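Local coordinates for protein putative phosphoglycolate phosphatase (Lactobacillus delbrueckii, PDB 2HI0) that probably hydrolyses phosphoglycolate as a phosphatase of the haloacid dehalogenase-like family, and carries a sodium ion at its metal site in this crystal, at residues A[7-19]-A[109-121]. Numbering follows the deposited sequence.
Sequences AIFDMDGTILDTS and TGPFPGILDLMKN. Unlike the reference sequence in segment 109-121: Gly-110 (reference Cys). With NA (sodium ion), chain C; EDO (1,2-ethanediol), chain I.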
loop_
_atom_site.group_PDB
_atom_site.type_symbol
_atom_site.label_atom_id
_atom_site.label_comp_id
_atom_site.label_asym_id
_atom_site.label_seq_id
_atom_site.Cartn_x
_atom_site.Cartn_y
_atom_site.Cartn_z
ATOM N N ALA A 7 -12.527 2.278 9.769
ATOM C CA ALA A 7 -11.436 1.338 9.399
ATOM C C ALA A 7 -10.866 1.880 8.108
ATOM O O ALA A 7 -11.584 2.057 7.132
ATOM C CB ALA A 7 -11.957 -0.128 9.200
ATOM N N ILE A 8 -9.576 2.192 8.164
ATOM C CA ILE A 8 -8.830 2.834 7.086
ATOM C C ILE A 8 -7.833 1.793 6.584
ATOM O O ILE A 8 -6.968 1.335 7.353
ATOM C CB ILE A 8 -8.105 4.083 7.586
ATOM C CG1 ILE A 8 -9.068 5.043 8.259
ATOM C CG2 ILE A 8 -7.413 4.789 6.413
ATOM C CD1 ILE A 8 -8.288 6.216 8.969
ATOM N N PHE A 9 -7.973 1.410 5.309
ATOM C CA PHE A 9 -7.209 0.324 4.710
ATOM C C PHE A 9 -6.171 0.858 3.713
ATOM O O PHE A 9 -6.440 1.759 2.898
ATOM C CB PHE A 9 -8.102 -0.607 3.895
ATOM C CG PHE A 9 -9.158 -1.309 4.700
ATOM C CD1 PHE A 9 -10.326 -0.666 5.050
ATOM C CD2 PHE A 9 -8.942 -2.584 5.162
ATOM C CE1 PHE A 9 -11.285 -1.317 5.789
ATOM C CE2 PHE A 9 -9.934 -3.236 5.893
ATOM C CZ PHE A 9 -11.074 -2.587 6.208
ATOM N N ASP A 10 -5.002 0.257 3.760
ATOM C CA ASP A 10 -4.079 0.302 2.594
ATOM C C ASP A 10 -4.697 -0.549 1.452
ATOM O O ASP A 10 -5.645 -1.319 1.666
ATOM C CB ASP A 10 -2.722 -0.262 2.978
ATOM C CG ASP A 10 -1.663 -0.017 1.916
ATOM O OD1 ASP A 10 -1.703 0.993 1.178
ATOM O OD2 ASP A 10 -0.791 -0.889 1.810
HETATM N N MSE A 11 -4.236 -0.359 0.222
HETATM C CA MSE A 11 -4.771 -1.063 -0.939
HETATM C C MSE A 11 -3.908 -2.289 -1.290
HETATM O O MSE A 11 -4.395 -3.434 -1.164
HETATM C CB MSE A 11 -4.905 -0.117 -2.137
HETATM C CG MSE A 11 -5.301 -0.808 -3.392
HETATM SE SE MSE A 11 -5.951 0.427 -4.702
HETATM C CE MSE A 11 -7.806 0.688 -4.210
ATOM N N ASP A 12 -2.658 -2.040 -1.720
ATOM C CA ASP A 12 -1.755 -3.105 -2.191
ATOM C C ASP A 12 -1.481 -4.126 -1.111
ATOM O O ASP A 12 -1.108 -3.745 -0.006
ATOM C CB ASP A 12 -0.404 -2.541 -2.644
ATOM C CG ASP A 12 -0.478 -1.751 -3.895
ATOM O OD1 ASP A 12 -0.820 -2.280 -4.949
ATOM O OD2 ASP A 12 -0.126 -0.549 -3.833
ATOM N N GLY A 13 -1.728 -5.405 -1.382
ATOM C CA GLY A 13 -1.381 -6.445 -0.400
ATOM C C GLY A 13 -2.335 -6.556 0.769
ATOM O O GLY A 13 -2.137 -7.360 1.671
ATOM N N THR A 14 -3.381 -5.739 0.772
ATOM C CA THR A 14 -4.266 -5.618 1.901
ATOM C C THR A 14 -5.673 -5.904 1.417
ATOM O O THR A 14 -6.267 -6.916 1.776
ATOM C CB THR A 14 -4.145 -4.235 2.599
ATOM O OG1 THR A 14 -2.760 -4.024 2.972
ATOM C CG2 THR A 14 -4.992 -4.182 3.797
ATOM N N ILE A 15 -6.236 -5.026 0.585
ATOM C CA ILE A 15 -7.561 -5.307 0.038
ATOM C C ILE A 15 -7.567 -5.816 -1.415
ATOM O O ILE A 15 -8.455 -6.530 -1.807
ATOM C CB ILE A 15 -8.534 -4.139 0.220
ATOM C CG1 ILE A 15 -8.105 -2.896 -0.597
ATOM C CG2 ILE A 15 -8.732 -3.845 1.741
ATOM C CD1 ILE A 15 -9.132 -1.700 -0.531
ATOM N N LEU A 16 -6.513 -5.465 -2.160
ATOM C CA LEU A 16 -6.351 -5.829 -3.569
ATOM C C LEU A 16 -5.045 -6.595 -3.794
ATOM O O LEU A 16 -3.980 -6.191 -3.317
ATOM C CB LEU A 16 -6.378 -4.602 -4.492
ATOM C CG LEU A 16 -7.775 -3.991 -4.682
ATOM C CD1 LEU A 16 -7.679 -2.838 -5.648
ATOM C CD2 LEU A 16 -8.794 -4.996 -5.224
ATOM N N ASP A 17 -5.163 -7.679 -4.569
ATOM C CA ASP A 17 -4.074 -8.560 -4.952
ATOM C C ASP A 17 -3.467 -7.944 -6.237
ATOM O O ASP A 17 -3.904 -8.232 -7.363
ATOM C CB ASP A 17 -4.667 -9.941 -5.186
ATOM C CG ASP A 17 -3.651 -11.001 -5.423
ATOM O OD1 ASP A 17 -2.461 -10.690 -5.653
ATOM O OD2 ASP A 17 -4.121 -12.159 -5.380
ATOM N N THR A 18 -2.457 -7.077 -6.054
ATOM C CA THR A 18 -1.920 -6.219 -7.135
ATOM C C THR A 18 -0.551 -6.610 -7.672
ATOM O O THR A 18 -0.068 -5.991 -8.633
ATOM C CB THR A 18 -1.796 -4.753 -6.610
ATOM O OG1 THR A 18 -1.055 -4.759 -5.420
ATOM C CG2 THR A 18 -3.166 -4.099 -6.322
ATOM N N SER A 19 0.129 -7.574 -7.007
ATOM C CA SER A 19 1.549 -7.775 -7.326
ATOM C C SER A 19 1.799 -8.231 -8.751
ATOM O O SER A 19 2.756 -7.821 -9.352
ATOM C CB SER A 19 2.161 -8.754 -6.340
ATOM O OG SER A 19 1.425 -9.947 -6.231
ATOM N N THR A 109 -5.549 -8.120 -11.359
ATOM C CA THR A 109 -5.874 -7.571 -10.043
ATOM C C THR A 109 -7.342 -7.786 -9.672
ATOM O O THR A 109 -8.227 -7.439 -10.411
ATOM C CB THR A 109 -5.485 -6.074 -9.906
ATOM O OG1 THR A 109 -4.078 -5.913 -10.136
ATOM C CG2 THR A 109 -5.859 -5.564 -8.510
ATOM N N GLY A 110 -7.552 -8.331 -8.475
ATOM C CA GLY A 110 -8.869 -8.445 -7.848
ATOM C C GLY A 110 -8.752 -8.371 -6.336
ATOM O O GLY A 110 -7.656 -8.331 -5.782
ATOM N N PRO A 111 -9.897 -8.420 -5.648
ATOM C CA PRO A 111 -9.892 -8.418 -4.184
ATOM C C PRO A 111 -9.315 -9.744 -3.697
ATOM O O PRO A 111 -9.453 -10.756 -4.364
ATOM C CB PRO A 111 -11.383 -8.304 -3.833
ATOM C CG PRO A 111 -12.089 -8.876 -5.028
ATOM C CD PRO A 111 -11.251 -8.529 -6.217
ATOM N N PHE A 112 -8.663 -9.740 -2.548
ATOM C CA PHE A 112 -8.323 -11.016 -1.905
ATOM C C PHE A 112 -9.605 -11.724 -1.476
ATOM O O PHE A 112 -10.624 -11.075 -1.138
ATOM C CB PHE A 112 -7.399 -10.824 -0.680
ATOM C CG PHE A 112 -6.000 -10.378 -1.027
ATOM C CD1 PHE A 112 -5.015 -11.302 -1.419
ATOM C CD2 PHE A 112 -5.647 -9.047 -0.912
ATOM C CE1 PHE A 112 -3.722 -10.873 -1.710
ATOM C CE2 PHE A 112 -4.384 -8.640 -1.228
ATOM C CZ PHE A 112 -3.419 -9.559 -1.594
ATOM N N PRO A 113 -9.571 -13.057 -1.437
ATOM C CA PRO A 113 -10.709 -13.838 -0.919
ATOM C C PRO A 113 -11.222 -13.319 0.435
ATOM O O PRO A 113 -10.448 -13.070 1.350
ATOM C CB PRO A 113 -10.139 -15.248 -0.798
ATOM C CG PRO A 113 -9.039 -15.263 -1.846
ATOM C CD PRO A 113 -8.432 -13.905 -1.820
ATOM N N GLY A 114 -12.524 -13.124 0.537
ATOM C CA GLY A 114 -13.066 -12.630 1.782
ATOM C C GLY A 114 -13.241 -11.145 1.944
ATOM O O GLY A 114 -13.915 -10.705 2.850
ATOM N N ILE A 115 -12.523 -10.347 1.159
ATOM C CA ILE A 115 -12.525 -8.884 1.330
ATOM C C ILE A 115 -13.873 -8.192 1.005
ATOM O O ILE A 115 -14.327 -7.329 1.738
ATOM C CB ILE A 115 -11.358 -8.273 0.542
ATOM C CG1 ILE A 115 -9.981 -8.668 1.154
ATOM C CG2 ILE A 115 -11.569 -6.732 0.305
ATOM C CD1 ILE A 115 -9.821 -8.302 2.639
ATOM N N LEU A 116 -14.492 -8.582 -0.094
ATOM C CA LEU A 116 -15.848 -8.085 -0.433
ATOM C C LEU A 116 -16.866 -8.371 0.700
ATOM O O LEU A 116 -17.652 -7.482 1.092
ATOM C CB LEU A 116 -16.305 -8.633 -1.789
ATOM C CG LEU A 116 -15.528 -8.115 -3.000
ATOM C CD1 LEU A 116 -15.976 -8.776 -4.304
ATOM C CD2 LEU A 116 -15.626 -6.581 -3.106
ATOM N N ASP A 117 -16.821 -9.573 1.263
ATOM C CA ASP A 117 -17.684 -9.905 2.381
ATOM C C ASP A 117 -17.349 -9.038 3.613
ATOM O O ASP A 117 -18.232 -8.575 4.305
ATOM C CB ASP A 117 -17.562 -11.386 2.802
ATOM C CG ASP A 117 -18.166 -12.405 1.785
ATOM O OD1 ASP A 117 -18.933 -12.043 0.878
ATOM O OD2 ASP A 117 -17.845 -13.608 1.925
ATOM N N LEU A 118 -16.069 -8.854 3.884
ATOM C CA LEU A 118 -15.644 -8.003 4.994
ATOM C C LEU A 118 -16.241 -6.620 4.908
ATOM O O LEU A 118 -16.760 -6.088 5.888
ATOM C CB LEU A 118 -14.104 -7.928 5.030
ATOM C CG LEU A 118 -13.393 -6.963 6.011
ATOM C CD1 LEU A 118 -13.592 -7.342 7.454
ATOM C CD2 LEU A 118 -11.868 -6.845 5.652
HETATM N N MSE A 119 -16.131 -6.012 3.737
HETATM C CA MSE A 119 -16.646 -4.633 3.547
HETATM C C MSE A 119 -18.166 -4.530 3.738
HETATM O O MSE A 119 -18.678 -3.611 4.402
HETATM C CB MSE A 119 -16.199 -4.023 2.199
HETATM C CG MSE A 119 -14.657 -3.961 2.035
HETATM SE SE MSE A 119 -13.668 -3.199 3.542
HETATM C CE MSE A 119 -11.857 -3.543 2.913
ATOM N N LYS A 120 -18.877 -5.491 3.186
ATOM C CA LYS A 120 -20.325 -5.568 3.350
ATOM C C LYS A 120 -20.684 -5.677 4.824
ATOM O O LYS A 120 -21.606 -4.991 5.307
ATOM C CB LYS A 120 -20.841 -6.780 2.560
ATOM C CG LYS A 120 -22.332 -7.034 2.629
ATOM C CD LYS A 120 -22.743 -8.143 1.634
ATOM N N ASN A 121 -19.968 -6.561 5.536
ATOM C CA ASN A 121 -20.281 -6.854 6.918
ATOM C C ASN A 121 -19.959 -5.656 7.787
ATOM O O ASN A 121 -20.721 -5.313 8.704
ATOM C CB ASN A 121 -19.490 -8.061 7.422
ATOM C CG ASN A 121 -19.944 -9.391 6.803
ATOM O OD1 ASN A 121 -20.987 -9.469 6.137
ATOM N ND2 ASN A 121 -19.130 -10.434 6.992
HETATM NA NA NA C . 0.602 -2.236 1.011
HETATM C C1 EDO I . -7.348 -12.785 2.539
HETATM O O1 EDO I . -7.660 -13.558 1.383
HETATM C C2 EDO I . -7.282 -13.805 3.649
HETATM O O2 EDO I . -8.642 -14.041 4.019
HETATM O O HOH W 1 2.240 -0.907 2.684
#
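A two-stranded flap beside the metal site joins these segments, Leu-16 and Asp-17 running antiparallel to Gly-110 and Pro-111. Asp-17 N donates to Gly-110 O over 2.8 Å, nearly straight at 172°, whereas Phe-112 N reaches Ile-15 O only weakly, at 3.3 Å. The Phe-112 ring lies across the Asp-17 side chain: Asp-17 CB stands 3.9 Å from the ring centroid of Phe-112, a CH-pi contact over one face, and the carboxylate stacks 7° from the ring plane. With CG anti to the carbonyl carbon (chi1 -69°), Phe-112 sends its CE2 to within 3.2 Å of Leu-16 O, while Trp-210 meets the same ring. Replacing Phe-112 by an alanine is likely to leave the Asp-17 carboxylate without its stacking partner and open a gap beside the Gly-13 to Leu-16 backbone. Farther along, the start of helix 115-124 covers Phe-9. The selenomethionine Met-119, bent at chi2, places CE 3.5 Å from the Phe-9 ring centroid, close to the ring normal, with SE oblique to the ring in a Met-aromatic contact. Met-119 CE also presses on Ile-15 CG2 at 3.4 Å, tighter than usual van der Waals contact. Ile-115 CG2 packs on Ile-15 CB at 4.0 Å, joining the first turn of helix 115-124 to the loop. Asp-10, Asp-12 and Thr-14 fit the DxDx(T/V) pattern of HAD enzymes; Asp-10 OD2 and Asp-12 O bind sodium with Asp-190. Strand 6-9 with its metal-binding loop, where Met-11 O accepts from the N atoms of Thr-14, Ile-15 and Leu-16, is consistent with the squiggle and flap of the HAD Rossmannoid fold, the mostly helical cap inserted between the flap strands.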